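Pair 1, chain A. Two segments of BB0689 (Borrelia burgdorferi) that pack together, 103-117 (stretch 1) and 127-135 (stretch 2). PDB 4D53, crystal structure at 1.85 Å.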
# COMPACT_ATOMS: atom_id res chain seq x y z
N GLU A 103 -0.87 10.62 8.03
CA GLU A 103 0.48 11.20 7.80
C GLU A 103 1.07 10.63 6.51
O GLU A 103 1.62 11.37 5.69
CB GLU A 103 1.40 10.89 8.95
CG GLU A 103 2.62 11.75 9.04
CD GLU A 103 3.72 11.38 8.09
OE1 GLU A 103 3.79 10.18 7.66
OE2 GLU A 103 4.52 12.32 7.74
N ALA A 104 0.94 9.32 6.32
CA ALA A 104 1.40 8.71 5.07
C ALA A 104 0.65 9.16 3.87
O ALA A 104 1.27 9.50 2.82
CB ALA A 104 1.38 7.17 5.22
N LEU A 105 -0.69 9.19 3.92
CA LEU A 105 -1.46 9.59 2.76
C LEU A 105 -1.18 11.01 2.30
O LEU A 105 -1.25 11.30 1.11
CB LEU A 105 -2.94 9.52 3.04
CG LEU A 105 -3.61 8.18 3.19
CD1 LEU A 105 -5.10 8.35 3.61
CD2 LEU A 105 -3.54 7.45 1.84
N ILE A 106 -0.87 11.90 3.22
CA ILE A 106 -0.64 13.29 2.84
C ILE A 106 0.87 13.70 2.92
O ILE A 106 1.16 14.89 3.03
CB ILE A 106 -1.55 14.27 3.68
CG1 ILE A 106 -1.17 14.27 5.14
CG2 ILE A 106 -2.99 13.95 3.42
CD1 ILE A 106 -1.82 15.43 5.94
N ASN A 107 1.77 12.73 2.91
CA ASN A 107 3.20 12.99 3.01
C ASN A 107 3.75 13.79 1.78
O ASN A 107 3.24 13.67 0.67
CB ASN A 107 3.99 11.75 3.30
CG ASN A 107 4.34 10.97 2.07
OD1 ASN A 107 3.61 10.09 1.55
ND2 ASN A 107 5.45 11.40 1.49
N THR A 108 4.78 14.58 2.04
CA THR A 108 5.50 15.32 0.97
C THR A 108 6.88 14.80 0.77
O THR A 108 7.64 15.41 0.03
CB THR A 108 5.68 16.83 1.34
OG1 THR A 108 6.37 16.97 2.58
CG2 THR A 108 4.43 17.46 1.37
N ASP A 109 7.24 13.68 1.40
CA ASP A 109 8.56 13.15 1.38
C ASP A 109 8.79 12.20 0.19
O ASP A 109 9.91 11.78 0.03
CB ASP A 109 8.88 12.26 2.57
CG ASP A 109 8.92 12.93 3.87
OD1 ASP A 109 8.89 14.21 3.92
OD2 ASP A 109 8.94 12.08 4.84
N THR A 110 7.74 11.70 -0.45
CA THR A 110 7.88 10.54 -1.38
C THR A 110 7.37 11.03 -2.72
O THR A 110 6.55 11.93 -2.74
CB THR A 110 7.08 9.28 -0.90
OG1 THR A 110 5.70 9.66 -0.77
CG2 THR A 110 7.63 8.71 0.37
N ASP A 111 7.85 10.47 -3.85
CA ASP A 111 7.30 10.77 -5.13
C ASP A 111 6.70 9.62 -5.87
O ASP A 111 6.13 9.80 -6.95
CB ASP A 111 8.29 11.55 -6.05
CG ASP A 111 9.58 10.82 -6.31
OD1 ASP A 111 9.82 9.75 -5.75
OD2 ASP A 111 10.38 11.36 -7.09
N LYS A 112 6.82 8.42 -5.32
CA LYS A 112 6.31 7.20 -5.95
C LYS A 112 5.32 6.49 -4.99
O LYS A 112 5.52 6.52 -3.81
CB LYS A 112 7.47 6.23 -6.21
CG LYS A 112 8.59 6.81 -7.10
CD LYS A 112 8.13 7.22 -8.47
CE LYS A 112 9.25 7.93 -9.26
NZ LYS A 112 8.72 8.06 -10.62
N ILE A 113 4.36 5.80 -5.57
CA ILE A 113 3.39 4.98 -4.85
C ILE A 113 3.24 3.63 -5.59
O ILE A 113 3.31 3.54 -6.84
CB ILE A 113 2.02 5.68 -4.76
CG1 ILE A 113 1.07 5.01 -3.78
CG2 ILE A 113 1.35 5.87 -6.10
CD1 ILE A 113 -0.23 5.75 -3.58
N GLY A 114 2.94 2.60 -4.81
CA GLY A 114 2.56 1.36 -5.40
C GLY A 114 1.83 0.49 -4.37
O GLY A 114 2.25 0.41 -3.22
N GLY A 115 0.75 -0.12 -4.79
CA GLY A 115 -0.01 -0.97 -3.86
C GLY A 115 -0.65 -2.14 -4.47
O GLY A 115 -0.58 -2.39 -5.73
N TYR A 116 -1.34 -2.88 -3.64
CA TYR A 116 -1.99 -4.13 -4.06
C TYR A 116 -3.14 -4.43 -3.11
O TYR A 116 -3.03 -4.15 -1.88
CB TYR A 116 -0.97 -5.30 -4.12
CG TYR A 116 -1.60 -6.62 -4.62
CD1 TYR A 116 -1.91 -6.80 -6.00
CD2 TYR A 116 -1.99 -7.61 -3.74
CE1 TYR A 116 -2.53 -7.98 -6.46
CE2 TYR A 116 -2.59 -8.79 -4.21
CZ TYR A 116 -2.87 -8.95 -5.56
OH TYR A 116 -3.49 -10.13 -5.93
N ARG A 117 -4.22 -4.98 -3.63
CA ARG A 117 -5.32 -5.49 -2.88
C ARG A 117 -5.39 -7.01 -3.08
O ARG A 117 -5.61 -7.50 -4.18
CB ARG A 117 -6.64 -4.83 -3.21
CG ARG A 117 -7.79 -5.25 -2.31
CD ARG A 117 -9.16 -4.96 -2.88
NE ARG A 117 -10.23 -5.04 -1.88
CZ ARG A 117 -11.50 -4.64 -2.06
NH1 ARG A 117 -11.96 -4.23 -3.23
NH2 ARG A 117 -12.39 -4.69 -1.07
N PHE A 127 -5.40 -4.60 1.75
CA PHE A 127 -4.58 -3.52 1.15
C PHE A 127 -3.21 -3.39 1.76
O PHE A 127 -3.02 -3.36 3.03
CB PHE A 127 -5.31 -2.19 1.28
CG PHE A 127 -6.60 -2.13 0.50
CD1 PHE A 127 -6.60 -1.83 -0.85
CD2 PHE A 127 -7.81 -2.38 1.12
CE1 PHE A 127 -7.78 -1.78 -1.56
CE2 PHE A 127 -8.99 -2.33 0.41
CZ PHE A 127 -8.98 -2.03 -0.93
N VAL A 128 -2.26 -3.38 0.78
CA VAL A 128 -0.92 -2.90 1.11
C VAL A 128 -0.57 -1.73 0.20
O VAL A 128 -0.53 -1.93 -1.04
CB VAL A 128 0.18 -3.99 1.01
CG1 VAL A 128 1.59 -3.44 1.27
CG2 VAL A 128 -0.13 -5.23 1.89
N VAL A 129 -0.24 -0.56 0.78
CA VAL A 129 0.12 0.63 -0.05
C VAL A 129 1.44 1.17 0.42
O VAL A 129 1.62 1.43 1.59
CB VAL A 129 -0.99 1.68 -0.17
CG1 VAL A 129 -0.55 2.87 -1.04
CG2 VAL A 129 -2.31 1.06 -0.60
N LEU A 130 2.41 1.27 -0.50
CA LEU A 130 3.73 1.74 -0.23
C LEU A 130 3.98 3.09 -0.94
O LEU A 130 3.48 3.32 -2.03
CB LEU A 130 4.77 0.75 -0.80
CG LEU A 130 4.66 -0.72 -0.27
CD1 LEU A 130 5.66 -1.74 -0.92
CD2 LEU A 130 4.89 -0.71 1.22
N PHE A 131 4.79 3.89 -0.27
CA PHE A 131 5.23 5.18 -0.74
C PHE A 131 6.74 5.20 -0.67
O PHE A 131 7.38 4.65 0.28
CB PHE A 131 4.69 6.34 0.14
CG PHE A 131 3.19 6.39 0.26
CD1 PHE A 131 2.54 5.54 1.13
CD2 PHE A 131 2.45 7.27 -0.46
CE1 PHE A 131 1.17 5.54 1.21
CE2 PHE A 131 1.08 7.33 -0.35
CZ PHE A 131 0.41 6.43 0.46
N GLY A 132 7.38 5.85 -1.67
CA GLY A 132 8.82 5.86 -1.68
C GLY A 132 9.48 7.03 -2.45
O GLY A 132 8.86 7.64 -3.29
N LYS A 133 10.73 7.26 -2.14
CA LYS A 133 11.57 8.27 -2.87
C LYS A 133 12.87 7.57 -3.17
O LYS A 133 13.44 7.01 -2.24
CB LYS A 133 11.79 9.45 -1.93
CG LYS A 133 12.66 10.61 -2.38
CD LYS A 133 12.24 11.17 -3.70
CE LYS A 133 13.29 12.17 -4.19
NZ LYS A 133 13.20 12.29 -5.66
N ARG A 134 13.32 7.56 -4.42
CA ARG A 134 14.68 7.11 -4.78
C ARG A 134 15.78 8.14 -4.60
O ARG A 134 15.53 9.31 -4.81
CB ARG A 134 14.76 6.69 -6.24
CG ARG A 134 14.21 5.31 -6.48
CD ARG A 134 14.34 4.89 -7.93
NE ARG A 134 13.77 3.55 -8.15
CZ ARG A 134 12.51 3.33 -8.43
NH1 ARG A 134 11.68 4.34 -8.60
NH2 ARG A 134 12.06 2.08 -8.59
N LYS A 135 16.99 7.68 -4.23
CA LYS A 135 18.26 8.38 -4.45
C LYS A 135 18.39 8.83 -5.89
O LYS A 135 18.77 9.97 -6.10
CB LYS A 135 19.47 7.48 -4.14
CG LYS A 135 19.69 7.23 -2.65
CD LYS A 135 20.55 5.99 -2.35
CE LYS A 135 20.20 5.45 -0.97
NZ LYS A 135 21.15 4.41 -0.50

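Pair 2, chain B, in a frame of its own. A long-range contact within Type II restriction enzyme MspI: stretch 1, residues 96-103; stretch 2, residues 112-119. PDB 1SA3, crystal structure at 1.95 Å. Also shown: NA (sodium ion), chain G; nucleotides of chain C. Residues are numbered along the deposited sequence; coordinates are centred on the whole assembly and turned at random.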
# COMPACT_ATOMS: atom_id res chain seq x y z
N PRO B 96 8.96 -8.94 1.76
CA PRO B 96 8.70 -7.89 0.78
C PRO B 96 7.23 -7.48 0.82
O PRO B 96 6.35 -8.31 1.10
CB PRO B 96 9.07 -8.56 -0.54
CG PRO B 96 10.20 -9.45 -0.14
CD PRO B 96 9.67 -10.07 1.14
N LYS B 97 6.98 -6.20 0.54
CA LYS B 97 5.63 -5.64 0.54
C LYS B 97 4.87 -5.89 -0.77
O LYS B 97 3.78 -5.34 -0.99
CB LYS B 97 5.67 -4.14 0.80
CG LYS B 97 6.29 -3.76 2.13
CD LYS B 97 5.40 -4.15 3.29
CE LYS B 97 6.02 -3.77 4.63
NZ LYS B 97 5.71 -4.77 5.69
N THR B 98 5.43 -6.71 -1.65
CA THR B 98 4.80 -6.98 -2.93
C THR B 98 3.76 -8.09 -2.87
O THR B 98 4.09 -9.24 -2.57
CB THR B 98 5.87 -7.32 -3.99
OG1 THR B 98 6.81 -6.24 -4.07
CG2 THR B 98 5.23 -7.53 -5.35
N ASP B 99 2.50 -7.74 -3.15
CA ASP B 99 1.41 -8.71 -3.11
C ASP B 99 1.20 -9.42 -4.43
O ASP B 99 0.72 -10.56 -4.46
CB ASP B 99 0.09 -8.02 -2.74
CG ASP B 99 0.07 -7.54 -1.31
OD1 ASP B 99 0.53 -8.29 -0.43
OD2 ASP B 99 -0.42 -6.41 -1.06
N ALA B 100 1.55 -8.76 -5.53
CA ALA B 100 1.36 -9.32 -6.86
C ALA B 100 2.09 -8.47 -7.88
O ALA B 100 2.55 -7.38 -7.56
CB ALA B 100 -0.13 -9.34 -7.20
N THR B 101 2.17 -8.97 -9.11
CA THR B 101 2.83 -8.23 -10.17
C THR B 101 2.07 -8.30 -11.49
O THR B 101 1.29 -9.23 -11.73
CB THR B 101 4.26 -8.76 -10.43
OG1 THR B 101 4.20 -10.11 -10.89
CG2 THR B 101 5.08 -8.72 -9.16
N ILE B 102 2.30 -7.30 -12.32
CA ILE B 102 1.72 -7.23 -13.67
C ILE B 102 2.92 -6.92 -14.55
O ILE B 102 3.75 -6.07 -14.20
CB ILE B 102 0.73 -6.06 -13.84
CG1 ILE B 102 -0.47 -6.23 -12.90
CG2 ILE B 102 0.26 -5.97 -15.31
CD1 ILE B 102 -1.41 -5.04 -12.94
N ARG B 103 3.06 -7.64 -15.66
CA ARG B 103 4.15 -7.38 -16.59
C ARG B 103 3.55 -6.92 -17.92
O ARG B 103 2.69 -7.60 -18.48
CB ARG B 103 5.01 -8.62 -16.82
CG ARG B 103 6.08 -8.41 -17.90
CD ARG B 103 6.95 -9.64 -18.10
NE ARG B 103 7.76 -9.93 -16.92
CZ ARG B 103 8.81 -9.22 -16.53
NH1 ARG B 103 9.21 -8.15 -17.21
NH2 ARG B 103 9.47 -9.56 -15.43
N ARG B 112 7.89 -4.02 -18.86
CA ARG B 112 7.97 -3.36 -17.56
C ARG B 112 7.28 -4.24 -16.53
O ARG B 112 6.14 -4.66 -16.74
CB ARG B 112 7.29 -1.99 -17.62
CG ARG B 112 6.92 -1.36 -16.26
CD ARG B 112 8.11 -1.13 -15.36
NE ARG B 112 7.75 -0.71 -14.01
CZ ARG B 112 7.20 0.46 -13.71
NH1 ARG B 112 6.94 1.35 -14.66
NH2 ARG B 112 6.91 0.75 -12.45
N LEU B 113 7.98 -4.55 -15.45
CA LEU B 113 7.38 -5.35 -14.39
C LEU B 113 6.84 -4.33 -13.39
O LEU B 113 7.52 -3.35 -13.07
CB LEU B 113 8.42 -6.24 -13.72
CG LEU B 113 7.90 -7.10 -12.56
CD1 LEU B 113 6.93 -8.15 -13.10
CD2 LEU B 113 9.07 -7.75 -11.85
N VAL B 114 5.62 -4.56 -12.91
CA VAL B 114 5.02 -3.64 -11.95
C VAL B 114 4.59 -4.34 -10.66
O VAL B 114 3.49 -4.89 -10.58
CB VAL B 114 3.77 -2.94 -12.52
CG1 VAL B 114 3.32 -1.82 -11.58
CG2 VAL B 114 4.06 -2.39 -13.90
N PRO B 115 5.47 -4.35 -9.64
CA PRO B 115 5.14 -5.00 -8.37
C PRO B 115 4.05 -4.15 -7.71
O PRO B 115 4.09 -2.91 -7.77
CB PRO B 115 6.47 -4.98 -7.61
CG PRO B 115 7.14 -3.76 -8.15
CD PRO B 115 6.87 -3.88 -9.63
N LEU B 116 3.09 -4.81 -7.10
CA LEU B 116 1.97 -4.11 -6.49
C LEU B 116 1.72 -4.47 -5.04
O LEU B 116 2.01 -5.58 -4.60
CB LEU B 116 0.67 -4.44 -7.25
CG LEU B 116 0.62 -4.51 -8.78
CD1 LEU B 116 -0.62 -5.31 -9.19
CD2 LEU B 116 0.58 -3.11 -9.38
N ASN B 117 1.15 -3.53 -4.31
CA ASN B 117 0.75 -3.77 -2.93
C ASN B 117 -0.76 -3.48 -3.01
O ASN B 117 -1.17 -2.42 -3.47
CB ASN B 117 1.42 -2.83 -1.94
CG ASN B 117 0.96 -3.07 -0.51
OD1 ASN B 117 -0.02 -2.49 -0.06
ND2 ASN B 117 1.65 -3.96 0.19
N ILE B 118 -1.58 -4.43 -2.56
CA ILE B 118 -3.03 -4.27 -2.65
C ILE B 118 -3.72 -4.47 -1.32
O ILE B 118 -3.46 -5.45 -0.63
CB ILE B 118 -3.62 -5.28 -3.66
CG1 ILE B 118 -2.82 -5.22 -4.96
CG2 ILE B 118 -5.11 -4.98 -3.91
CD1 ILE B 118 -3.22 -6.27 -6.00
N LYS B 119 -4.61 -3.55 -0.97
CA LYS B 119 -5.35 -3.63 0.29
C LYS B 119 -6.80 -3.22 0.10
O LYS B 119 -7.17 -2.64 -0.93
CB LYS B 119 -4.76 -2.71 1.35
CG LYS B 119 -3.34 -3.01 1.78
CD LYS B 119 -2.89 -2.00 2.84
CE LYS B 119 -1.40 -2.12 3.11
NZ LYS B 119 -1.00 -3.52 3.46
NA NA G . -0.78 -11.88 -2.69
P DG C 6 -6.10 -5.47 4.32
OP1 DG C 6 -6.69 -5.50 2.95
OP2 DG C 6 -5.12 -4.41 4.68
O5' DG C 6 -7.26 -5.45 5.41
C5' DG C 6 -7.41 -4.34 6.29
C4' DG C 6 -8.40 -4.69 7.37
O4' DG C 6 -7.65 -5.38 8.40
C3' DG C 6 -8.99 -3.46 8.06
O3' DG C 6 -10.33 -3.17 7.68
C2' DG C 6 -8.96 -3.77 9.54
C1' DG C 6 -8.02 -4.96 9.71
N9 DG C 6 -6.84 -4.42 10.38
C8 DG C 6 -5.64 -4.05 9.81
N7 DG C 6 -4.84 -3.45 10.66
C5 DG C 6 -5.53 -3.47 11.86
C6 DG C 6 -5.17 -2.95 13.14
O6 DG C 6 -4.14 -2.35 13.47
N1 DG C 6 -6.17 -3.18 14.09
C2 DG C 6 -7.37 -3.82 13.83
N2 DG C 6 -8.22 -3.94 14.88
N3 DG C 6 -7.72 -4.30 12.65
C4 DG C 6 -6.76 -4.09 11.71
O HOH W 1 -1.08 -5.94 1.49
O HOH W 2 -1.01 -10.63 -0.65
O HOH W 3 1.26 -12.41 -1.81

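The sharpest difference between the two pairs lies at a matched aspartate where stretch 1 enters its strand. In pair 1, Asp A111 has chi1 in the p well and turns its carboxylate to the side chain of Lys A133, forming a salt bridge whose hydrogen bond, from NZ of Lys A133 to OD2 of Asp A111, is weak at 3.3 Å. In pair 2, Asp B99 occupies the m well and reaches the neighbouring backbone instead: N of Ile B118 donates to OD2 of Asp B99 at 2.7 Å. Water 2 donates to OD1 of Asp B99 at 2.8 Å, and water 1 lies 2.7 Å from OD2 of Asp B99, while the carbonyl O of Asp B99 binds the sodium ion at 2.7 Å.

Around this point the backbones are nearly the same, and 14 central residues superpose with an RMSD of 0.6 Å. Each pair is an antiparallel ladder preceded by an extra backbone bond. In pair 1, the O atom of Gly A132 accepts from N of Asp A111 (3.1 Å) and from N of Lys A112 (3.0 Å); in pair 2, the O atom of Leu B116 accepts from N of Asp B99 (2.6 Å) and, weakly, from N of Ala B100 (3.3 Å). One carbonyl thus holds two successive amides. The return bonds also match, Gly A132 N to Lys A112 O at 2.9 Å and Leu B116 N to Ala B100 O at 2.7 Å. One hydrogen-bonded pair further on, Gly A114 with Leu A130 corresponds to Ile B102 with Val B114.

The face bearing Ile A113, Val A129 and Phe A131 in pair 1 carries Thr B101, Leu B113 and Pro B115 in pair 2. Phe A131 is the most extensively covered residue of its pair. Its ring lies between Ala A104 O over one face and Ile A113 CG1 over the opposite face, so the helix end preceding the strand contributes to the packing. The matched Pro B115 has a compact ring, and its CB is approached at 3.6 Å by CG2 of Thr B98, the counterpart of Thr A110. Next along this face, Ile A113 CG1 meets Val A129 CG1 at 3.8 Å; in pair 2, Thr B101 CB lies 3.8 Å from Leu B113 CD1.

Gly A115 and Arg B103 fall together, but their surroundings are filled differently. The CA of Gly A115 comes within 3.0 Å of Val A128 O, and a CB there would clash with that oxygen. At Arg B103, the corresponding CA sits 3.4 Å from Arg B112 O, and the side chain folds so that Leu B113 CD1 lies over one face of its guanidinium.

On the other face pair 2 carries bulk where pair 1 has two glycines. Gly A114 and Gly A132 match Ile B102 and Leu B116, whose side chains pack together in pair 2, with CG1 of Ile B102 3.8 Å from CD1 of Leu B116. Pair 1 has no side chain at either position.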